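Local atomic coordinates of uroporphyrinogen III synthase (PDB entry 1WCW), a protein that probably catalyses the cyclisation of hydroxymethylbilane, with inversion of its last pyrrole ring, to uroporphyrinogen III in tetrapyrrole biosynthesis. Residues Y13-R17 / V190-Q194; K43-Y49 / D73-A77; S120-L124 / L143-E147; P128-A134 / E152-L158; K235-V239 / G251-L256. All coordinates share one frame. Residue numbers count along the deposited sequence, not the author numbering.

Contact 1: residues Y13-R17 / V190-Q194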
# COMPACT_ATOMS: atom_id res chain seq x y z
N TYR A 13 15.31 -6.04 0.83
CA TYR A 13 14.15 -5.49 0.17
C TYR A 13 12.94 -6.21 0.71
O TYR A 13 12.87 -7.44 0.67
CB TYR A 13 14.29 -5.73 -1.31
CG TYR A 13 13.23 -5.15 -2.19
CD1 TYR A 13 12.33 -5.98 -2.88
CD2 TYR A 13 13.13 -3.78 -2.37
CE1 TYR A 13 11.35 -5.42 -3.71
CE2 TYR A 13 12.19 -3.24 -3.18
CZ TYR A 13 11.32 -4.06 -3.83
OH TYR A 13 10.36 -3.48 -4.65
N ALA A 14 11.97 -5.45 1.23
CA ALA A 14 10.75 -6.05 1.83
C ALA A 14 9.61 -6.16 0.81
O ALA A 14 8.55 -6.67 1.21
CB ALA A 14 10.30 -5.20 3.04
N GLY A 15 9.80 -5.73 -0.42
CA GLY A 15 8.75 -5.77 -1.44
C GLY A 15 8.59 -7.12 -2.09
O GLY A 15 9.36 -8.05 -1.91
N LEU A 16 7.49 -7.23 -2.82
CA LEU A 16 7.18 -8.48 -3.51
C LEU A 16 7.25 -8.39 -5.04
O LEU A 16 7.86 -9.22 -5.68
CB LEU A 16 5.79 -8.95 -3.10
CG LEU A 16 5.26 -10.28 -3.66
CD1 LEU A 16 6.05 -11.46 -3.17
CD2 LEU A 16 3.85 -10.40 -3.24
N ARG A 17 6.67 -7.36 -5.58
CA ARG A 17 6.52 -7.15 -7.02
C ARG A 17 7.72 -6.98 -7.93
O ARG A 17 7.82 -7.59 -9.00
CB ARG A 17 5.62 -5.93 -7.21
CG ARG A 17 4.36 -5.87 -6.30
CD ARG A 17 4.57 -6.19 -4.74
NE ARG A 17 4.96 -5.08 -3.88
CZ ARG A 17 6.21 -4.69 -3.70
NH1 ARG A 17 6.48 -3.68 -2.92
NH2 ARG A 17 7.18 -5.32 -4.33
N VAL A 190 8.84 -0.36 0.16
CA VAL A 190 8.24 0.37 -0.95
C VAL A 190 6.76 0.65 -0.80
O VAL A 190 6.18 1.34 -1.62
CB VAL A 190 8.49 -0.26 -2.33
CG1 VAL A 190 10.03 -0.28 -2.57
CG2 VAL A 190 7.93 -1.61 -2.37
N ALA A 191 6.18 0.22 0.29
CA ALA A 191 4.77 0.53 0.54
C ALA A 191 4.55 0.52 2.04
O ALA A 191 5.13 -0.30 2.76
CB ALA A 191 3.87 -0.59 -0.10
N ALA A 192 3.64 1.32 2.52
CA ALA A 192 3.33 1.37 3.92
C ALA A 192 2.86 0.05 4.45
O ALA A 192 3.18 -0.29 5.59
CB ALA A 192 2.24 2.45 4.17
N ILE A 193 2.09 -0.71 3.65
CA ILE A 193 1.62 -1.97 4.17
C ILE A 193 2.78 -2.94 4.53
O ILE A 193 2.64 -3.78 5.41
CB ILE A 193 0.62 -2.62 3.16
CG1 ILE A 193 -0.28 -3.62 3.89
CG2 ILE A 193 1.39 -3.25 2.01
CD1 ILE A 193 -1.45 -4.15 2.95
N GLN A 194 3.94 -2.81 3.91
CA GLN A 194 5.06 -3.70 4.26
C GLN A 194 5.58 -3.33 5.66
O GLN A 194 5.98 -4.22 6.41
CB GLN A 194 6.20 -3.49 3.27
CG GLN A 194 5.80 -4.11 1.93
CD GLN A 194 6.46 -3.53 0.74
OE1 GLN A 194 7.40 -2.79 0.86
NE2 GLN A 194 5.99 -3.89 -0.44

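Contact 2: residues K43-Y49 / D73-A77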
# COMPACT_ATOMS: atom_id res chain seq x y z
N LYS A 43 -5.59 -12.82 -5.64
CA LYS A 43 -6.82 -12.29 -6.20
C LYS A 43 -7.96 -13.06 -5.61
O LYS A 43 -7.88 -14.26 -5.37
CB LYS A 43 -6.88 -12.46 -7.72
CG LYS A 43 -5.84 -11.72 -8.51
CD LYS A 43 -5.91 -10.19 -8.35
CE LYS A 43 -4.94 -9.48 -9.30
NZ LYS A 43 -4.94 -8.03 -9.03
N VAL A 44 -9.05 -12.38 -5.33
CA VAL A 44 -10.24 -13.02 -4.82
C VAL A 44 -11.08 -13.49 -6.08
O VAL A 44 -11.34 -12.69 -6.99
CB VAL A 44 -11.07 -12.04 -3.99
CG1 VAL A 44 -12.33 -12.69 -3.59
CG2 VAL A 44 -10.29 -11.62 -2.66
N PRO A 45 -11.49 -14.76 -6.14
CA PRO A 45 -12.27 -15.24 -7.31
C PRO A 45 -13.49 -14.42 -7.39
O PRO A 45 -14.20 -14.17 -6.40
CB PRO A 45 -12.58 -16.70 -6.97
CG PRO A 45 -11.42 -17.08 -6.07
CD PRO A 45 -11.22 -15.84 -5.19
N VAL A 46 -13.83 -14.02 -8.62
CA VAL A 46 -14.96 -13.17 -8.83
C VAL A 46 -16.27 -13.72 -8.22
O VAL A 46 -17.08 -13.01 -7.61
CB VAL A 46 -15.09 -12.88 -10.35
CG1 VAL A 46 -16.44 -12.18 -10.65
CG2 VAL A 46 -13.92 -11.98 -10.79
N PRO A 47 -16.49 -15.05 -8.37
CA PRO A 47 -17.74 -15.54 -7.76
C PRO A 47 -17.87 -15.31 -6.25
O PRO A 47 -18.98 -15.23 -5.72
CB PRO A 47 -17.71 -17.03 -8.09
CG PRO A 47 -16.92 -17.11 -9.36
CD PRO A 47 -15.83 -16.05 -9.20
N GLU A 48 -16.74 -15.20 -5.54
CA GLU A 48 -16.77 -15.00 -4.09
C GLU A 48 -17.26 -13.65 -3.62
O GLU A 48 -17.69 -13.50 -2.45
CB GLU A 48 -15.40 -15.30 -3.46
CG GLU A 48 -15.01 -16.77 -3.55
CD GLU A 48 -13.77 -17.11 -2.71
OE1 GLU A 48 -13.82 -17.01 -1.47
OE2 GLU A 48 -12.73 -17.45 -3.31
N TYR A 49 -17.23 -12.64 -4.50
CA TYR A 49 -17.78 -11.35 -4.08
C TYR A 49 -18.80 -10.84 -5.08
O TYR A 49 -19.09 -9.66 -5.15
CB TYR A 49 -16.67 -10.31 -3.80
CG TYR A 49 -15.79 -9.95 -4.96
CD1 TYR A 49 -14.78 -10.77 -5.44
CD2 TYR A 49 -15.95 -8.70 -5.58
CE1 TYR A 49 -13.98 -10.40 -6.46
CE2 TYR A 49 -15.12 -8.32 -6.62
CZ TYR A 49 -14.15 -9.14 -7.07
OH TYR A 49 -13.31 -8.73 -8.05
N ASP A 73 -9.34 -4.26 -11.13
CA ASP A 73 -9.91 -5.56 -10.84
C ASP A 73 -11.44 -5.51 -10.72
O ASP A 73 -12.13 -6.46 -11.18
CB ASP A 73 -9.34 -6.17 -9.56
CG ASP A 73 -7.92 -6.65 -9.68
OD1 ASP A 73 -7.41 -7.01 -8.60
OD2 ASP A 73 -7.34 -6.69 -10.81
N LEU A 74 -11.99 -4.49 -10.08
CA LEU A 74 -13.41 -4.40 -9.96
C LEU A 74 -14.10 -4.23 -11.30
O LEU A 74 -15.15 -4.85 -11.53
CB LEU A 74 -13.74 -3.22 -9.01
CG LEU A 74 -15.19 -2.99 -8.71
CD1 LEU A 74 -15.83 -4.19 -8.08
CD2 LEU A 74 -15.32 -1.77 -7.74
N LEU A 75 -13.56 -3.39 -12.16
CA LEU A 75 -14.14 -3.21 -13.48
C LEU A 75 -14.09 -4.56 -14.26
O LEU A 75 -15.09 -4.92 -14.93
CB LEU A 75 -13.39 -2.09 -14.23
CG LEU A 75 -13.70 -0.71 -13.63
CD1 LEU A 75 -12.76 0.27 -14.28
CD2 LEU A 75 -15.11 -0.31 -13.87
N GLU A 76 -12.99 -5.31 -14.14
CA GLU A 76 -12.93 -6.61 -14.78
C GLU A 76 -13.97 -7.55 -14.20
O GLU A 76 -14.53 -8.36 -14.90
CB GLU A 76 -11.56 -7.24 -14.56
CG GLU A 76 -10.43 -6.64 -15.33
CD GLU A 76 -9.01 -7.19 -14.97
OE1 GLU A 76 -8.03 -6.58 -15.47
OE2 GLU A 76 -8.85 -8.21 -14.23
N ALA A 77 -14.22 -7.49 -12.89
CA ALA A 77 -15.22 -8.34 -12.27
C ALA A 77 -16.58 -8.02 -12.81
O ALA A 77 -17.40 -8.94 -13.09
CB ALA A 77 -15.21 -8.15 -10.76

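Contact 3: residues S120-L124 / L143-E147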
# COMPACT_ATOMS: atom_id res chain seq x y z
N SER A 120 -5.75 7.51 4.57
CA SER A 120 -7.14 7.63 4.97
C SER A 120 -7.44 8.99 5.57
O SER A 120 -8.50 9.55 5.30
CB SER A 120 -7.50 6.58 6.02
OG SER A 120 -7.52 5.31 5.40
N LYS A 121 -6.55 9.51 6.42
CA LYS A 121 -6.85 10.78 7.05
C LYS A 121 -7.01 11.90 6.04
O LYS A 121 -7.83 12.81 6.24
CB LYS A 121 -5.81 11.16 8.08
CG LYS A 121 -4.37 11.16 7.54
CD LYS A 121 -3.37 11.85 8.50
CE LYS A 121 -1.90 11.54 8.05
NZ LYS A 121 -0.79 12.38 8.66
N SER A 122 -6.31 11.86 4.92
CA SER A 122 -6.42 12.93 3.94
C SER A 122 -7.80 12.95 3.30
O SER A 122 -8.17 13.96 2.67
CB SER A 122 -5.37 12.81 2.82
OG SER A 122 -5.65 11.65 1.98
N LEU A 123 -8.54 11.84 3.37
CA LEU A 123 -9.89 11.78 2.79
C LEU A 123 -10.95 12.40 3.70
O LEU A 123 -12.07 12.71 3.21
CB LEU A 123 -10.32 10.35 2.49
CG LEU A 123 -9.55 9.74 1.32
CD1 LEU A 123 -9.91 8.29 1.20
CD2 LEU A 123 -9.82 10.46 -0.04
N LEU A 124 -10.68 12.55 5.00
CA LEU A 124 -11.73 13.14 5.87
C LEU A 124 -12.46 14.41 5.34
O LEU A 124 -13.70 14.46 5.33
CB LEU A 124 -11.17 13.35 7.25
CG LEU A 124 -10.67 12.06 7.88
CD1 LEU A 124 -9.93 12.45 9.20
CD2 LEU A 124 -11.79 11.03 8.13
N LEU A 143 -9.51 -0.96 7.16
CA LEU A 143 -9.34 0.52 7.09
C LEU A 143 -10.41 1.08 8.04
O LEU A 143 -11.38 1.74 7.67
CB LEU A 143 -9.56 1.02 5.67
CG LEU A 143 -8.56 0.48 4.68
CD1 LEU A 143 -8.90 1.02 3.23
CD2 LEU A 143 -7.17 0.98 5.07
N PRO A 144 -10.22 0.87 9.34
CA PRO A 144 -11.24 1.34 10.28
C PRO A 144 -11.51 2.83 10.36
O PRO A 144 -12.65 3.22 10.61
CB PRO A 144 -10.77 0.75 11.62
CG PRO A 144 -9.29 0.74 11.48
CD PRO A 144 -9.08 0.26 10.01
N LEU A 145 -10.49 3.64 10.14
CA LEU A 145 -10.73 5.08 10.20
C LEU A 145 -11.70 5.47 9.09
O LEU A 145 -12.70 6.20 9.31
CB LEU A 145 -9.39 5.80 10.10
CG LEU A 145 -9.42 7.31 10.27
CD1 LEU A 145 -8.00 7.82 10.52
CD2 LEU A 145 -9.96 7.92 9.04
N LEU A 146 -11.50 4.93 7.89
CA LEU A 146 -12.34 5.23 6.77
C LEU A 146 -13.70 4.65 6.95
O LEU A 146 -14.71 5.31 6.65
CB LEU A 146 -11.68 4.68 5.49
CG LEU A 146 -11.68 5.47 4.21
CD1 LEU A 146 -11.37 6.96 4.50
CD2 LEU A 146 -10.56 4.89 3.30
N GLU A 147 -13.77 3.38 7.37
CA GLU A 147 -15.05 2.75 7.52
C GLU A 147 -15.94 3.40 8.53
O GLU A 147 -17.13 3.62 8.30
CB GLU A 147 -14.90 1.26 7.85
CG GLU A 147 -14.53 0.53 6.60
CD GLU A 147 -15.08 -0.90 6.51
OE1 GLU A 147 -16.26 -1.19 6.84
OE2 GLU A 147 -14.33 -1.76 6.05
O HOH W 1 -8.58 3.82 7.47

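Contact 4: residues P128-A134 / E152-L158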
# COMPACT_ATOMS: atom_id res chain seq x y z
N PRO A 128 -18.14 13.56 2.09
CA PRO A 128 -19.32 14.40 2.34
C PRO A 128 -20.39 13.81 3.23
O PRO A 128 -20.64 12.58 3.20
CB PRO A 128 -19.88 14.66 0.94
CG PRO A 128 -18.74 14.23 -0.04
CD PRO A 128 -18.07 13.09 0.70
N GLN A 129 -21.00 14.65 4.05
CA GLN A 129 -22.11 14.24 4.86
C GLN A 129 -23.17 13.89 3.81
O GLN A 129 -23.52 14.71 2.92
CB GLN A 129 -22.52 15.39 5.72
CG GLN A 129 -23.52 14.89 6.72
CD GLN A 129 -22.89 14.05 7.90
OE1 GLN A 129 -23.59 13.11 8.36
NE2 GLN A 129 -21.71 14.40 8.40
N GLY A 130 -23.74 12.70 3.92
CA GLY A 130 -24.68 12.26 2.91
C GLY A 130 -25.72 11.26 3.41
O GLY A 130 -25.95 11.15 4.62
N ARG A 131 -26.38 10.61 2.47
CA ARG A 131 -27.43 9.66 2.69
C ARG A 131 -27.16 8.52 1.67
O ARG A 131 -26.63 8.75 0.58
CB ARG A 131 -28.81 10.32 2.31
CG ARG A 131 -29.08 11.77 2.83
CD ARG A 131 -29.66 12.81 1.78
NE ARG A 131 -30.98 12.47 1.23
CZ ARG A 131 -31.44 12.90 0.05
NH1 ARG A 131 -32.64 12.54 -0.37
NH2 ARG A 131 -30.70 13.71 -0.70
N GLY A 132 -27.52 7.31 1.99
CA GLY A 132 -27.35 6.32 0.98
C GLY A 132 -26.26 5.33 1.28
O GLY A 132 -25.90 5.03 2.41
N VAL A 133 -25.68 4.89 0.18
CA VAL A 133 -24.67 3.82 0.17
C VAL A 133 -23.32 4.29 -0.35
O VAL A 133 -23.30 4.99 -1.37
CB VAL A 133 -25.14 2.66 -0.70
CG1 VAL A 133 -24.09 1.57 -0.69
CG2 VAL A 133 -26.47 2.17 -0.16
N ALA A 134 -22.30 3.93 0.38
CA ALA A 134 -20.91 4.23 -0.01
C ALA A 134 -20.20 2.91 -0.27
O ALA A 134 -20.00 2.09 0.62
CB ALA A 134 -20.17 5.01 1.10
N GLU A 152 -20.17 7.58 9.99
CA GLU A 152 -20.46 8.86 10.67
C GLU A 152 -21.04 9.88 9.70
O GLU A 152 -21.90 10.72 10.06
CB GLU A 152 -19.19 9.42 11.33
CG GLU A 152 -18.76 8.69 12.58
CD GLU A 152 -17.49 9.30 13.19
OE1 GLU A 152 -16.43 9.38 12.49
OE2 GLU A 152 -17.53 9.69 14.38
N ARG A 153 -20.60 9.83 8.45
CA ARG A 153 -21.10 10.74 7.43
C ARG A 153 -22.48 10.38 6.90
O ARG A 153 -23.01 11.09 6.03
CB ARG A 153 -20.10 10.77 6.25
CG ARG A 153 -18.78 11.42 6.54
CD ARG A 153 -18.88 12.90 6.87
NE ARG A 153 -17.54 13.46 6.72
CZ ARG A 153 -16.62 13.38 7.67
NH1 ARG A 153 -16.92 12.81 8.83
NH2 ARG A 153 -15.37 13.75 7.42
N GLY A 154 -23.06 9.27 7.34
CA GLY A 154 -24.43 8.94 6.96
C GLY A 154 -24.65 7.77 6.01
O GLY A 154 -25.78 7.43 5.65
N TYR A 155 -23.57 7.09 5.59
CA TYR A 155 -23.72 6.03 4.63
C TYR A 155 -23.69 4.62 5.19
O TYR A 155 -23.04 4.33 6.19
CB TYR A 155 -22.53 6.09 3.62
CG TYR A 155 -22.40 7.42 2.92
CD1 TYR A 155 -21.48 8.36 3.37
CD2 TYR A 155 -23.19 7.72 1.85
CE1 TYR A 155 -21.36 9.59 2.76
CE2 TYR A 155 -23.10 8.96 1.21
CZ TYR A 155 -22.17 9.89 1.70
OH TYR A 155 -22.09 11.14 1.08
N ARG A 156 -24.39 3.77 4.47
CA ARG A 156 -24.24 2.34 4.68
C ARG A 156 -22.97 1.95 3.82
O ARG A 156 -22.93 2.30 2.62
CB ARG A 156 -25.42 1.58 4.14
CG ARG A 156 -25.28 0.05 4.30
CD ARG A 156 -26.58 -0.67 3.83
NE ARG A 156 -26.89 -0.37 2.43
CZ ARG A 156 -28.01 -0.71 1.79
NH1 ARG A 156 -28.17 -0.38 0.50
NH2 ARG A 156 -28.99 -1.36 2.41
N VAL A 157 -22.05 1.21 4.40
CA VAL A 157 -20.81 0.84 3.67
C VAL A 157 -21.00 -0.47 2.90
O VAL A 157 -21.49 -1.46 3.47
CB VAL A 157 -19.61 0.73 4.61
CG1 VAL A 157 -18.35 0.26 3.83
CG2 VAL A 157 -19.32 2.10 5.21
N LEU A 158 -20.64 -0.47 1.60
CA LEU A 158 -20.69 -1.67 0.75
C LEU A 158 -19.21 -1.98 0.45
O LEU A 158 -18.60 -1.32 -0.35
CB LEU A 158 -21.50 -1.34 -0.50
CG LEU A 158 -21.40 -2.41 -1.61
CD1 LEU A 158 -22.11 -3.71 -1.15
CD2 LEU A 158 -22.04 -1.86 -2.82
O HOH W 2 -27.39 5.50 4.80

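Contact 5: residues K235-V239 / G251-L256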
# COMPACT_ATOMS: atom_id res chain seq x y z
N LYS A 235 12.55 6.32 12.55
CA LYS A 235 12.76 7.38 11.61
C LYS A 235 13.56 6.86 10.40
O LYS A 235 14.70 6.39 10.56
CB LYS A 235 13.58 8.51 12.30
CG LYS A 235 13.84 9.70 11.38
CD LYS A 235 14.80 10.66 12.07
CE LYS A 235 15.30 11.73 11.16
NZ LYS A 235 16.29 11.19 10.21
N PRO A 236 13.03 6.93 9.18
CA PRO A 236 13.80 6.44 8.01
C PRO A 236 15.09 7.19 7.88
O PRO A 236 15.13 8.44 8.11
CB PRO A 236 12.93 6.75 6.83
CG PRO A 236 11.59 7.05 7.38
CD PRO A 236 11.72 7.46 8.81
N PHE A 237 16.14 6.51 7.48
CA PHE A 237 17.40 7.16 7.25
C PHE A 237 17.27 7.93 5.93
O PHE A 237 17.89 9.01 5.75
CB PHE A 237 18.52 6.08 7.10
CG PHE A 237 19.87 6.66 6.78
CD1 PHE A 237 20.62 7.25 7.78
CD2 PHE A 237 20.36 6.60 5.47
CE1 PHE A 237 21.87 7.79 7.50
CE2 PHE A 237 21.62 7.15 5.16
CZ PHE A 237 22.36 7.74 6.19
N TYR A 238 16.61 7.41 4.92
CA TYR A 238 16.47 8.05 3.61
C TYR A 238 15.08 7.78 3.06
O TYR A 238 14.54 6.66 3.15
CB TYR A 238 17.52 7.47 2.69
CG TYR A 238 17.51 7.99 1.30
CD1 TYR A 238 18.06 9.22 0.97
CD2 TYR A 238 16.83 7.30 0.32
CE1 TYR A 238 17.86 9.75 -0.38
CE2 TYR A 238 16.65 7.80 -0.96
CZ TYR A 238 17.16 9.02 -1.28
OH TYR A 238 16.84 9.42 -2.58
N VAL A 239 14.44 8.82 2.50
CA VAL A 239 13.12 8.73 1.90
C VAL A 239 13.20 9.16 0.43
O VAL A 239 13.62 10.31 0.15
CB VAL A 239 12.08 9.58 2.61
CG1 VAL A 239 10.70 9.45 1.95
CG2 VAL A 239 12.02 9.19 4.07
N GLY A 251 20.25 7.33 -4.26
CA GLY A 251 20.10 8.40 -3.27
C GLY A 251 20.63 7.93 -1.90
O GLY A 251 21.34 8.65 -1.18
N PHE A 252 20.29 6.67 -1.55
CA PHE A 252 20.85 6.10 -0.33
C PHE A 252 22.38 6.04 -0.35
O PHE A 252 23.01 6.40 0.60
CB PHE A 252 20.26 4.71 -0.12
CG PHE A 252 20.93 3.93 1.00
CD1 PHE A 252 20.98 4.44 2.29
CD2 PHE A 252 21.48 2.70 0.75
CE1 PHE A 252 21.56 3.71 3.30
CE2 PHE A 252 22.09 1.94 1.80
CZ PHE A 252 22.11 2.46 3.06
N LYS A 253 22.94 5.57 -1.44
CA LYS A 253 24.40 5.47 -1.56
C LYS A 253 25.07 6.84 -1.34
O LYS A 253 26.06 6.93 -0.55
CB LYS A 253 24.67 4.94 -2.96
CG LYS A 253 26.12 4.60 -3.23
CD LYS A 253 26.15 3.91 -4.63
CE LYS A 253 27.56 3.62 -5.03
NZ LYS A 253 27.96 2.30 -4.49
N ARG A 254 24.53 7.87 -1.95
CA ARG A 254 25.11 9.19 -1.77
C ARG A 254 24.94 9.68 -0.33
O ARG A 254 25.85 10.24 0.26
CB ARG A 254 24.46 10.13 -2.78
CG ARG A 254 25.03 11.53 -2.68
CD ARG A 254 24.42 12.34 -3.80
NE ARG A 254 24.91 13.73 -3.81
CZ ARG A 254 26.07 14.09 -4.35
NH1 ARG A 254 26.42 15.41 -4.31
NH2 ARG A 254 26.84 13.20 -4.94
N ALA A 255 23.76 9.49 0.25
CA ALA A 255 23.49 9.91 1.63
C ALA A 255 24.40 9.24 2.61
O ALA A 255 24.95 9.89 3.50
CB ALA A 255 22.02 9.61 1.95
N LEU A 256 24.63 7.98 2.39
CA LEU A 256 25.48 7.22 3.25
C LEU A 256 26.94 7.78 3.16
O LEU A 256 27.63 8.09 4.15
CB LEU A 256 25.38 5.75 2.82
CG LEU A 256 26.10 4.73 3.69
CD1 LEU A 256 25.49 4.75 5.10
CD2 LEU A 256 25.94 3.38 3.07

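Contact 1: residues Y13-R17 / V190-Q194
The loop after strand 10-13 meets the turn that leads from strand 186-189 into helix 192-201, and packing rather than polar bonding holds them together. The apolar part centres on Val190, whose branched side chain faces 13-17. Its CG1 lies 3.7 Å from CE2 of Tyr13, an apolar contact between the ring carbon and the valine methyl. Gly15 passes close to the other partner, its CA 3.5 Å from Gln194 NE2. A glycine fits because a beta carbon there would press on Val190 CG2. Ala14, with only a methyl, lets Gln194 lie beside the backbone, with Ala14 O 3.8 Å from Gln194 CD.

The hydrogen bonds stay inside 190-194. Gln194 OE1 accepts from Val190 N at 2.9 Å and weakly from Ala191 N at 3.3 Å, while Gln194 N donates to Ala191 O at 3.0 Å. The amide of Gln194 folds back to the two amides just before its helix. Arg17 is modelled too near both partners, with NH1 2.5 Å from Gln194 NE2, a meeting of two donors, so its exact position carries little weight.

Strands 10-13 and 186-189 run side by side in the five-stranded parallel sheet, and this contact lies at their C-terminal ends, where the loops to the helices begin. Tyr13 stacks on Phe22 of helix 19-28, Gln194 NE2 bonds to Gln39 OE1 on strand 39-43, and helix 223-231 packs against Ala192.

Contact 2: residues K43-Y49 / D73-A77
The flank of helix 68-80 has a shallow hollow at Ala77, and two side chains from the loop fill it. The methyl of Ala77 is small enough for Val46 and Tyr49 to close on it together: Val46 CG2 stands 4.0 Å from Ala77 CB, and Tyr49 OH comes to 3.4 Å from the same atom. Tyr49, the N-cap residue of helix 50-57, sends its ring toward helix 68-80, and Leu74 CD1 meets the ring edge, 4.4 Å from Tyr49 CE2. One turn before Ala77, Asp73 projects from the helix as a bump toward Lys43, whose extended outer chain spans the gap. Lys43 NZ donates to Asp73 OD1 at 2.7 Å, a salt bridge. Pro162 and Tyr163 of strand 155-167 flank this pair.

The chemistry is therefore divided: apolar contacts around Ala77 and Leu74 fill the interior, whereas the one charged bond lies toward the surface, where the polar ends suit solvent, and ties the end of strand 39-43 to the helix.

Contact 3: residues S120-L124 / L143-E147
Ser120, at the start of the short, weakly bonded helix 120-123, makes the closest backbone approach, its CA 6.0 Å from that of Leu146. A small side chain suits such a narrow gap, and Ser120 fits among three leucines: its OG is 3.7 Å from Leu146 CD2 and 4.4 Å from Leu143 CD2, and its CB is 4.1 Å from Leu145 CD2. The hydroxyl also needs polar partners. Water 1 provides one, 2.8 Å from Ser120 OG, and accepts a hydrogen bond from Leu146 N at 3.2 Å. The water thus serves a backbone amide in the first turn of helix 144-152, where amides have no carbonyl a turn earlier to bond to.

The CA-to-CB bond of Lys121 points away from 143-147, and the residue is exposed, as suits its charge. Leu123 returns to the interface, with CD1 3.8 Å from Leu146 CD1; both leucines also rest on Leu64 of strand 62-65, so they form the buried end of the contact. Leu124 closes the more exposed side, its CD2 3.7 Å from Leu145 CD2.

This short helical turn and the first turn of helix 144-152 pack side by side near the C-terminal ends of parallel strands, as in doubly wound alpha/beta domains, where such edges commonly carry binding sites. A glycerol hydrogen-bonded to Ser120 OG, probably from the crystallisation liquor, is consistent with a pocket here.

Contact 4: residues P128-A134 / E152-L158
The segments run parallel, the axes of strands 132-134 and 155-158 approaching to 4.4 Å with 38° between their directions. Gly132 O accepts from Arg156 N, Ala134 N donates to Arg156 O, and Ala134 O accepts from Leu158 N, each at 2.8 Å, the alternating ladder of parallel strands. Before the strands, Gly130 N donates to Arg153 O at 2.8 Å. Gly154, with positive phi, ends the preceding helix in a Schellman motif. Water 2 donates to Gly132 O at 2.9 Å and to Gly154 O at 2.7 Å.

Tyr155 covers Gly130 with one ring face; a beta carbon on Gly130 would strike its OH, which donates to Pro128 O at 2.9 Å. Tyr155 CB also meets Ala134 CB at 3.6 Å. Val133 and Arg156 occupy the other face, where Val133 CG1 packs 3.9 Å from Leu158 CB.

These strands belong to the beta-alpha-beta unit 132-137, 144-152 and 155-167: Ala134 and Val157 touch Leu150 of its helix, Leu158 faces helix 50-57, and strand 62-65 lies beyond 132-137.

Contact 5: residues K235-V239 / G251-L256
This is strand-to-helix packing at the rim of the five-stranded parallel sheet, where helix 245-260 lies against the edge strand 238-240 and the turn before it. Phe237 and Tyr238 both project toward the helix. The tyrosine lays one face of its ring over the backbone of Gly251 and Phe252, with CE2 3.9 Å from Phe252 N and OH 3.5 Å from Gly251 CA. Glycine suits this closeness, since a beta carbon at 251 would collide with the hydroxyl, which hydrogen-bonds to Asp240 OD1. One turn on, the small Ala255 touches both rings: its CB is 4.1 Å from Tyr238 CD1 and also 4.1 Å from Phe237 CE2. Phe237 meets Phe252 rim to rim, planes at 88° and centroids 6.0 Å apart, with Phe237 CD2 3.8 Å from Phe252 CE1.

Leu219 of strand 217-221 backs both Tyr238 and Phe252, continuing the apolar layer beneath the helix. Cohesion across the interface therefore comes from aromatic and methyl surfaces, not hydrogen bonds, while the one polar end within it, the Tyr238 hydroxyl, is satisfied by Asp240.

The contacts divide between two alpha/beta domains: contacts 1 and 5 belong to the one with the five-stranded parallel sheet, contacts 2, 3 and 4 to the other, and strands 39-43 and 155-167 bridge them. Contacts 4 and 5 mark the far ends, with centres about 42 Å apart. Contacts 3 and 4 interlock, alternating along the chain and touching where Leu124 O and Arg153 NH2, 2.8 Å apart, probably hydrogen-bond. Contacts 1 and 3 approach across the gap between the domains, nearest atoms about 8 Å apart and centres about 21 Å. In this family that cleft is thought to hold the active site, and the glycerol at Ser120 may mark it.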